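Local coordinates for CdnC (Chryseobacterium gregarium DSM 19109, PDB 7MGV), which probably uses ATP to install single and bicyclic omega-ester macrocycles in a multicore ribosomal precursor peptide, as an ATP-grasp ligase, at residues L86-Y98 with L128-Y142. Numbering follows the deposited sequence.
Sequences LEDISTVWYRRAY and LESIDAYSLGKPSVY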
ATOM      1  N   LEU A  86      -3.771  20.267  13.331  1.00 62.67           N
ATOM      2  CA  LEU A  86      -2.668  19.418  12.901  1.00 60.79           C
ATOM      3  C   LEU A  86      -1.944  19.903  11.654  1.00 57.05           C
ATOM      4  O   LEU A  86      -0.891  19.346  11.322  1.00 59.75           O
ATOM      5  CB  LEU A  86      -3.168  17.990  12.647  1.00 61.68           C
ATOM      6  CG  LEU A  86      -3.953  17.338  13.786  1.00 54.13           C
ATOM      7  CD1 LEU A  86      -4.506  16.000  13.335  1.00 49.08           C
ATOM      8  CD2 LEU A  86      -3.077  17.175  15.018  1.00 44.29           C
ATOM      9  N   GLU A  87      -2.465  20.910  10.949  1.00 59.10           N
ATOM     10  CA  GLU A  87      -1.826  21.365   9.718  1.00 60.70           C
ATOM     11  C   GLU A  87      -0.449  21.975   9.953  1.00 59.98           C
ATOM     12  O   GLU A  87       0.261  22.243   8.977  1.00 67.91           O
ATOM     13  CB  GLU A  87      -2.723  22.379   9.005  1.00 61.10           C
ATOM     14  CG  GLU A  87      -2.771  23.747   9.664  1.00 68.06           C
ATOM     15  CD  GLU A  87      -3.642  23.769  10.907  1.00 71.39           C
ATOM     16  OE1 GLU A  87      -3.145  24.177  11.976  1.00 75.34           O
ATOM     17  OE2 GLU A  87      -4.824  23.375  10.814  1.00 69.21           O
ATOM     18  N   ASP A  88      -0.054  22.197  11.207  1.00 62.90           N
ATOM     19  CA  ASP A  88       1.231  22.801  11.533  1.00 55.47           C
ATOM     20  C   ASP A  88       2.074  21.897  12.427  1.00 58.91           C
ATOM     21  O   ASP A  88       2.918  22.378  13.186  1.00 53.67           O
ATOM     22  CB  ASP A  88       1.031  24.164  12.195  1.00 61.14           C
ATOM     23  CG  ASP A  88       0.221  24.075  13.473  1.00 70.76           C
ATOM     24  OD1 ASP A  88      -0.560  23.111  13.616  1.00 69.60           O
ATOM     25  OD2 ASP A  88       0.367  24.967  14.334  1.00 86.81           O
ATOM     26  N   ILE A  89       1.853  20.582  12.355  1.00 53.52           N
ATOM     27  CA  ILE A  89       2.673  19.657  13.126  1.00 48.74           C
ATOM     28  C   ILE A  89       4.100  19.675  12.593  1.00 54.13           C
ATOM     29  O   ILE A  89       4.342  19.880  11.395  1.00 58.07           O
ATOM     30  CB  ILE A  89       2.088  18.233  13.091  1.00 55.50           C
ATOM     31  CG1 ILE A  89       1.906  17.761  11.646  1.00 60.98           C
ATOM     32  CG2 ILE A  89       0.775  18.171  13.859  1.00 44.66           C
ATOM     33  CD1 ILE A  89       1.655  16.274  11.518  1.00 54.39           C
ATOM     34  N   SER A  90       5.063  19.463  13.492  1.00 47.49           N
ATOM     35  CA  SER A  90       6.460  19.439  13.074  1.00 51.30           C
ATOM     36  C   SER A  90       6.827  18.101  12.445  1.00 54.54           C
ATOM     37  O   SER A  90       7.472  18.067  11.391  1.00 54.33           O
ATOM     38  CB  SER A  90       7.373  19.746  14.262  1.00 49.02           C
ATOM     39  OG  SER A  90       7.199  18.802  15.303  1.00 66.63           O
ATOM     40  N   THR A  91       6.437  16.995  13.077  1.00 55.22           N
ATOM     41  CA  THR A  91       6.599  15.663  12.511  1.00 49.54           C
ATOM     42  C   THR A  91       5.377  14.825  12.854  1.00 53.65           C
ATOM     43  O   THR A  91       4.538  15.211  13.672  1.00 59.10           O
ATOM     44  CB  THR A  91       7.857  14.946  13.024  1.00 50.20           C
ATOM     45  OG1 THR A  91       7.690  14.613  14.407  1.00 51.40           O
ATOM     46  CG2 THR A  91       9.097  15.805  12.848  1.00 48.04           C
ATOM     47  N   VAL A  92       5.288  13.662  12.216  1.00 50.13           N
ATOM     48  CA  VAL A  92       4.283  12.657  12.534  1.00 43.35           C
ATOM     49  C   VAL A  92       4.995  11.327  12.737  1.00 36.48           C
ATOM     50  O   VAL A  92       5.977  11.027  12.050  1.00 46.49           O
ATOM     51  CB  VAL A  92       3.203  12.551  11.433  1.00 45.07           C
ATOM     52  CG1 VAL A  92       3.814  12.115  10.108  1.00 37.59           C
ATOM     53  CG2 VAL A  92       2.094  11.596  11.856  1.00 38.21           C
ATOM     54  N   TRP A  93       4.523  10.546  13.704  1.00 43.71           N
ATOM     55  CA  TRP A  93       5.008   9.187  13.929  1.00 34.62           C
ATOM     56  C   TRP A  93       3.815   8.252  13.774  1.00 45.67           C
ATOM     57  O   TRP A  93       2.977   8.146  14.676  1.00 49.03           O
ATOM     58  CB  TRP A  93       5.659   9.037  15.300  1.00 40.19           C
ATOM     59  CG  TRP A  93       6.162   7.646  15.559  1.00 40.15           C
ATOM     60  CD1 TRP A  93       6.511   6.715  14.623  1.00 42.61           C
ATOM     61  CD2 TRP A  93       6.367   7.027  16.834  1.00 41.55           C
ATOM     62  NE1 TRP A  93       6.921   5.557  15.236  1.00 34.59           N
ATOM     63  CE2 TRP A  93       6.843   5.722  16.593  1.00 34.90           C
ATOM     64  CE3 TRP A  93       6.196   7.449  18.157  1.00 44.67           C
ATOM     65  CZ2 TRP A  93       7.150   4.836  17.625  1.00 40.00           C
ATOM     66  CZ3 TRP A  93       6.500   6.568  19.179  1.00 38.55           C
ATOM     67  CH2 TRP A  93       6.972   5.276  18.906  1.00 45.68           C
ATOM     68  N   TYR A  94       3.737   7.580  12.632  1.00 48.82           N
ATOM     69  CA  TYR A  94       2.644   6.661  12.333  1.00 43.20           C
ATOM     70  C   TYR A  94       3.105   5.247  12.663  1.00 44.67           C
ATOM     71  O   TYR A  94       3.819   4.614  11.881  1.00 51.92           O
ATOM     72  CB  TYR A  94       2.212   6.790  10.875  1.00 40.83           C
ATOM     73  CG  TYR A  94       1.226   5.735  10.418  1.00 45.75           C
ATOM     74  CD1 TYR A  94       0.200   5.302  11.249  1.00 40.66           C
ATOM     75  CD2 TYR A  94       1.321   5.175   9.151  1.00 42.41           C
ATOM     76  CE1 TYR A  94      -0.698   4.339  10.833  1.00 42.88           C
ATOM     77  CE2 TYR A  94       0.428   4.212   8.727  1.00 38.05           C
ATOM     78  CZ  TYR A  94      -0.580   3.797   9.570  1.00 42.99           C
ATOM     79  OH  TYR A  94      -1.471   2.839   9.150  1.00 39.94           O
ATOM     80  N   ARG A  95       2.706   4.758  13.833  1.00 49.71           N
ATOM     81  CA  ARG A  95       2.823   3.341  14.139  1.00 54.42           C
ATOM     82  C   ARG A  95       1.689   2.607  13.440  1.00 55.88           C
ATOM     83  O   ARG A  95       0.517   2.960  13.614  1.00 45.47           O
ATOM     84  CB  ARG A  95       2.778   3.111  15.648  1.00 47.23           C
ATOM     85  CG  ARG A  95       3.658   4.069  16.438  1.00 51.28           C
ATOM     86  CD  ARG A  95       3.820   3.621  17.880  1.00 52.63           C
ATOM     87  NE  ARG A  95       3.740   2.169  18.019  1.00 60.04           N
ATOM     88  CZ  ARG A  95       4.610   1.436  18.704  1.00 68.91           C
ATOM     89  NH1 ARG A  95       5.633   2.017  19.317  1.00 63.09           N
ATOM     90  NH2 ARG A  95       4.459   0.121  18.778  1.00 63.80           N
ATOM     91  N   ARG A  96       2.040   1.596  12.641  1.00 48.43           N
ATOM     92  CA  ARG A  96       1.091   1.005  11.701  1.00 52.94           C
ATOM     93  C   ARG A  96      -0.184   0.551  12.398  1.00 51.83           C
ATOM     94  O   ARG A  96      -0.143  -0.118  13.434  1.00 49.96           O
ATOM     95  CB  ARG A  96       1.732  -0.173  10.965  1.00 48.64           C
ATOM     96  CG  ARG A  96       0.862  -0.698   9.832  1.00 42.53           C
ATOM     97  CD  ARG A  96       1.595  -1.679   8.938  1.00 50.29           C
ATOM     98  NE  ARG A  96       0.976  -1.746   7.617  1.00 54.49           N
ATOM     99  CZ  ARG A  96       1.373  -2.558   6.643  1.00 47.38           C
ATOM    100  NH1 ARG A  96       2.390  -3.384   6.839  1.00 49.00           N
ATOM    101  NH2 ARG A  96       0.747  -2.546   5.473  1.00 40.34           N
ATOM    102  N   ALA A  97      -1.320   0.925  11.815  1.00 48.09           N
ATOM    103  CA  ALA A  97      -2.617   0.611  12.390  1.00 44.27           C
ATOM    104  C   ALA A  97      -3.069  -0.779  11.968  1.00 51.79           C
ATOM    105  O   ALA A  97      -2.931  -1.170  10.806  1.00 54.18           O
ATOM    106  CB  ALA A  97      -3.654   1.648  11.962  1.00 47.20           C
ATOM    107  N   TYR A  98      -3.613  -1.526  12.928  1.00 56.81           N
ATOM    108  CA  TYR A  98      -4.176  -2.839  12.665  1.00 52.30           C
ATOM    109  C   TYR A  98      -5.648  -2.947  13.029  1.00 53.95           C
ATOM    110  O   TYR A  98      -6.277  -3.956  12.689  1.00 54.88           O
ATOM    111  CB  TYR A  98      -3.392  -3.922  13.422  1.00 47.46           C
ATOM    112  CG  TYR A  98      -1.924  -3.976  13.063  1.00 67.40           C
ATOM    113  CD1 TYR A  98      -0.947  -3.960  14.050  1.00 74.77           C
ATOM    114  CD2 TYR A  98      -1.515  -4.042  11.736  1.00 63.98           C
ATOM    115  CE1 TYR A  98       0.396  -4.009  13.727  1.00 69.85           C
ATOM    116  CE2 TYR A  98      -0.175  -4.091  11.405  1.00 67.72           C
ATOM    117  CZ  TYR A  98       0.776  -4.075  12.403  1.00 63.79           C
ATOM    118  OH  TYR A  98       2.113  -4.124  12.079  1.00 61.31           O
ATOM    119  N   LEU A 128      -2.918  10.613   6.436  1.00 38.10           N
ATOM    120  CA  LEU A 128      -1.567  10.274   6.881  1.00 32.66           C
ATOM    121  C   LEU A 128      -0.556  10.393   5.745  1.00 31.93           C
ATOM    122  O   LEU A 128       0.598  10.778   5.970  1.00 37.01           O
ATOM    123  CB  LEU A 128      -1.549   8.868   7.480  1.00 41.07           C
ATOM    124  CG  LEU A 128      -2.315   8.728   8.799  1.00 44.66           C
ATOM    125  CD1 LEU A 128      -2.305   7.290   9.291  1.00 35.35           C
ATOM    126  CD2 LEU A 128      -1.736   9.660   9.852  1.00 42.85           C
ATOM    127  N   GLU A 129      -0.966  10.067   4.517  1.00 35.79           N
ATOM    128  CA  GLU A 129      -0.092  10.268   3.365  1.00 37.63           C
ATOM    129  C   GLU A 129       0.122  11.751   3.085  1.00 43.51           C
ATOM    130  O   GLU A 129       1.241  12.175   2.770  1.00 39.74           O
ATOM    131  CB  GLU A 129      -0.678   9.582   2.130  1.00 38.48           C
ATOM    132  CG  GLU A 129      -0.430   8.090   2.058  1.00 50.89           C
ATOM    133  CD  GLU A 129       1.006   7.755   1.718  1.00 42.19           C
ATOM    134  OE1 GLU A 129       1.659   8.554   1.013  1.00 44.89           O
ATOM    135  OE2 GLU A 129       1.483   6.690   2.159  1.00 41.90           O
ATOM    136  N   SER A 130      -0.940  12.553   3.198  1.00 40.20           N
ATOM    137  CA  SER A 130      -0.888  13.958   2.806  1.00 44.94           C
ATOM    138  C   SER A 130       0.046  14.787   3.677  1.00 40.27           C
ATOM    139  O   SER A 130       0.464  15.869   3.251  1.00 50.82           O
ATOM    140  CB  SER A 130      -2.292  14.560   2.843  1.00 45.72           C
ATOM    141  OG  SER A 130      -2.759  14.670   4.175  1.00 43.89           O
ATOM    142  N   ILE A 131       0.371  14.319   4.883  1.00 42.38           N
ATOM    143  CA  ILE A 131       1.252  15.072   5.767  1.00 39.98           C
ATOM    144  C   ILE A 131       2.596  15.269   5.081  1.00 42.33           C
ATOM    145  O   ILE A 131       3.282  14.299   4.735  1.00 43.24           O
ATOM    146  CB  ILE A 131       1.408  14.354   7.112  1.00 35.87           C
ATOM    147  CG1 ILE A 131       0.071  14.314   7.855  1.00 38.12           C
ATOM    148  CG2 ILE A 131       2.471  15.033   7.961  1.00 42.15           C
ATOM    149  CD1 ILE A 131       0.122  13.545   9.160  1.00 37.23           C
ATOM    150  N   ASP A 132       2.979  16.530   4.873  1.00 48.33           N
ATOM    151  CA  ASP A 132       4.247  16.847   4.232  1.00 47.18           C
ATOM    152  C   ASP A 132       5.366  17.128   5.226  1.00 43.08           C
ATOM    153  O   ASP A 132       6.526  17.234   4.814  1.00 50.18           O
ATOM    154  CB  ASP A 132       4.088  18.044   3.283  1.00 47.13           C
ATOM    155  CG  ASP A 132       3.586  19.291   3.983  1.00 55.05           C
ATOM    156  OD1 ASP A 132       3.257  19.221   5.185  1.00 56.11           O
ATOM    157  OD2 ASP A 132       3.520  20.348   3.320  1.00 54.51           O
ATOM    158  N   ALA A 133       5.052  17.252   6.512  1.00 41.10           N
ATOM    159  CA  ALA A 133       6.094  17.302   7.523  1.00 46.97           C
ATOM    160  C   ALA A 133       6.804  15.955   7.602  1.00 47.39           C
ATOM    161  O   ALA A 133       6.315  14.938   7.101  1.00 41.30           O
ATOM    162  CB  ALA A 133       5.507  17.680   8.883  1.00 43.34           C
ATOM    163  N   TYR A 134       7.982  15.959   8.230  1.00 45.12           N
ATOM    164  CA  TYR A 134       8.762  14.735   8.370  1.00 42.90           C
ATOM    165  C   TYR A 134       7.916  13.628   8.987  1.00 43.53           C
ATOM    166  O   TYR A 134       7.168  13.855   9.941  1.00 43.21           O
ATOM    167  CB  TYR A 134      10.004  14.988   9.226  1.00 42.58           C
ATOM    168  CG  TYR A 134      10.726  13.719   9.616  1.00 42.43           C
ATOM    169  CD1 TYR A 134      11.608  13.100   8.738  1.00 41.33           C
ATOM    170  CD2 TYR A 134      10.517  13.131  10.857  1.00 40.90           C
ATOM    171  CE1 TYR A 134      12.264  11.935   9.087  1.00 36.39           C
ATOM    172  CE2 TYR A 134      11.166  11.968  11.214  1.00 38.32           C
ATOM    173  CZ  TYR A 134      12.037  11.375  10.328  1.00 39.64           C
ATOM    174  OH  TYR A 134      12.682  10.218  10.690  1.00 41.93           O
ATOM    175  N   SER A 135       8.034  12.423   8.432  1.00 43.87           N
ATOM    176  CA  SER A 135       7.188  11.303   8.820  1.00 40.34           C
ATOM    177  C   SER A 135       8.048  10.108   9.194  1.00 36.74           C
ATOM    178  O   SER A 135       8.965   9.741   8.453  1.00 43.57           O
ATOM    179  CB  SER A 135       6.225  10.924   7.689  1.00 42.78           C
ATOM    180  OG  SER A 135       6.915  10.289   6.626  1.00 41.08           O
ATOM    181  N   LEU A 136       7.754   9.511  10.347  1.00 38.43           N
ATOM    182  CA  LEU A 136       8.327   8.221  10.728  1.00 37.22           C
ATOM    183  C   LEU A 136       7.236   7.174  10.526  1.00 48.39           C
ATOM    184  O   LEU A 136       6.505   6.801  11.444  1.00 44.18           O
ATOM    185  CB  LEU A 136       8.843   8.250  12.164  1.00 37.34           C
ATOM    186  CG  LEU A 136       9.650   7.028  12.601  1.00 40.92           C
ATOM    187  CD1 LEU A 136      10.768   6.725  11.613  1.00 35.31           C
ATOM    188  CD2 LEU A 136      10.207   7.229  14.000  1.00 40.44           C
ATOM    189  N   GLY A 137       7.128   6.705   9.287  1.00 38.14           N
ATOM    190  CA  GLY A 137       6.077   5.779   8.920  1.00 40.94           C
ATOM    191  C   GLY A 137       4.999   6.433   8.082  1.00 43.13           C
ATOM    192  O   GLY A 137       4.532   7.529   8.407  1.00 41.02           O
ATOM    193  N   LYS A 138       4.602   5.775   6.995  1.00 36.71           N
ATOM    194  CA  LYS A 138       3.536   6.252   6.127  1.00 34.71           C
ATOM    195  C   LYS A 138       2.902   5.049   5.452  1.00 41.14           C
ATOM    196  O   LYS A 138       3.574   4.027   5.258  1.00 38.06           O
ATOM    197  CB  LYS A 138       4.057   7.250   5.080  1.00 39.76           C
ATOM    198  CG  LYS A 138       3.776   8.703   5.439  1.00 38.58           C
ATOM    199  CD  LYS A 138       4.264   9.662   4.369  1.00 42.92           C
ATOM    200  CE  LYS A 138       3.902  11.096   4.724  1.00 46.54           C
ATOM    201  NZ  LYS A 138       4.308  12.060   3.664  1.00 49.27           N
ATOM    202  N   PRO A 139       1.614   5.127   5.097  1.00 35.79           N
ATOM    203  CA  PRO A 139       0.932   3.939   4.549  1.00 32.00           C
ATOM    204  C   PRO A 139       1.595   3.356   3.313  1.00 32.25           C
ATOM    205  O   PRO A 139       1.736   2.131   3.221  1.00 35.61           O
ATOM    206  CB  PRO A 139      -0.478   4.462   4.243  1.00 40.21           C
ATOM    207  CG  PRO A 139      -0.664   5.604   5.179  1.00 33.13           C
ATOM    208  CD  PRO A 139       0.684   6.252   5.304  1.00 34.53           C
ATOM    209  N   SER A 140       2.002   4.190   2.355  1.00 28.66           N
ATOM    210  CA  SER A 140       2.638   3.664   1.150  1.00 30.99           C
ATOM    211  C   SER A 140       3.983   3.023   1.468  1.00 36.87           C
ATOM    212  O   SER A 140       4.360   2.017   0.855  1.00 30.92           O
ATOM    213  CB  SER A 140       2.803   4.771   0.112  1.00 32.39           C
ATOM    214  OG  SER A 140       3.698   5.767   0.573  1.00 32.05           O
ATOM    215  N   VAL A 141       4.716   3.583   2.430  1.00 34.04           N
ATOM    216  CA  VAL A 141       5.998   3.000   2.815  1.00 31.51           C
ATOM    217  C   VAL A 141       5.794   1.639   3.471  1.00 35.52           C
ATOM    218  O   VAL A 141       6.503   0.670   3.161  1.00 36.80           O
ATOM    219  CB  VAL A 141       6.761   3.967   3.738  1.00 36.60           C
ATOM    220  CG1 VAL A 141       8.046   3.333   4.212  1.00 28.61           C
ATOM    221  CG2 VAL A 141       7.038   5.278   3.017  1.00 37.29           C
ATOM    222  N   TYR A 142       4.827   1.544   4.387  1.00 31.32           N
ATOM    223  CA  TYR A 142       4.514   0.260   5.004  1.00 38.83           C
ATOM    224  C   TYR A 142       4.048  -0.749   3.963  1.00 30.83           C
ATOM    225  O   TYR A 142       4.364  -1.941   4.055  1.00 33.26           O
ATOM    226  CB  TYR A 142       3.453   0.443   6.087  1.00 34.08           C
ATOM    227  CG  TYR A 142       3.971   1.096   7.349  1.00 43.56           C
ATOM    228  CD1 TYR A 142       5.205   0.744   7.879  1.00 50.54           C
ATOM    229  CD2 TYR A 142       3.228   2.065   8.010  1.00 41.67           C
ATOM    230  CE1 TYR A 142       5.684   1.336   9.034  1.00 48.55           C
ATOM    231  CE2 TYR A 142       3.698   2.663   9.164  1.00 46.88           C
ATOM    232  CZ  TYR A 142       4.927   2.295   9.672  1.00 40.58           C
ATOM    233  OH  TYR A 142       5.399   2.889  10.818  1.00 49.94           O
TER
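The Tyr94 ring carries Leu128 CD1 over the centre of one face, 3.7 Å from the ring centroid. On the opposite face Arg96 N lies toward the rim. Lys138 CA and Pro139 N sit at its edge. The Tyr142 ring turns its own edge toward Tyr94 in an offset edge-to-face pair, planes at 64°. Arg96 CB makes a CH-pi contact over one face of the Tyr142 ring, toward the rim. The Arg96 and Tyr142 side chains run past each other in opposite directions, Tyr142 CB over the centre of the guanidinium, whose plane is 17° from that of the ring. The extended Arg96 chain, with CG anti to the backbone N (chi1 -172°), makes both contacts possible. Tyr142 OH gives a hydrogen bond of 2.6 Å to Tyr94 O, which lies in the plane of the Tyr142 ring. A phenylalanine in place of Tyr142 would probably leave Tyr94 O without this donor. Leu136 CD2 packs over one face of the Trp93 ring. Leu136 O lies at that ring's edge, in plane, 3.2 Å from Trp93 CD1.

Parallel strands 91-94 and 134-136 are joined by hydrogen bonds from Val92 N to Tyr134 O and from Leu136 N to Val92 O (2.9 Å). A third, Tyr94 N to Leu136 O, is bent, its donor above the carbonyl plane. On the Val92 side of the sheet, Ile131 CG2 meets Val92 CG1 and Ile89 CD1.

Strand 91-94 lies between strands 22-28 and 134-136 in the four-stranded parallel sheet of the pre-ATP-grasp domain. Helix 110-130 makes the beta-alpha-beta crossover and packs on Tyr94 through Leu128 and Phe125. Helix 332-341 packs on Trp93 and Leu136. Helix 139-145 brings in Tyr142, and Arg96 NH1 forms a salt bridge with Asp146 just after it.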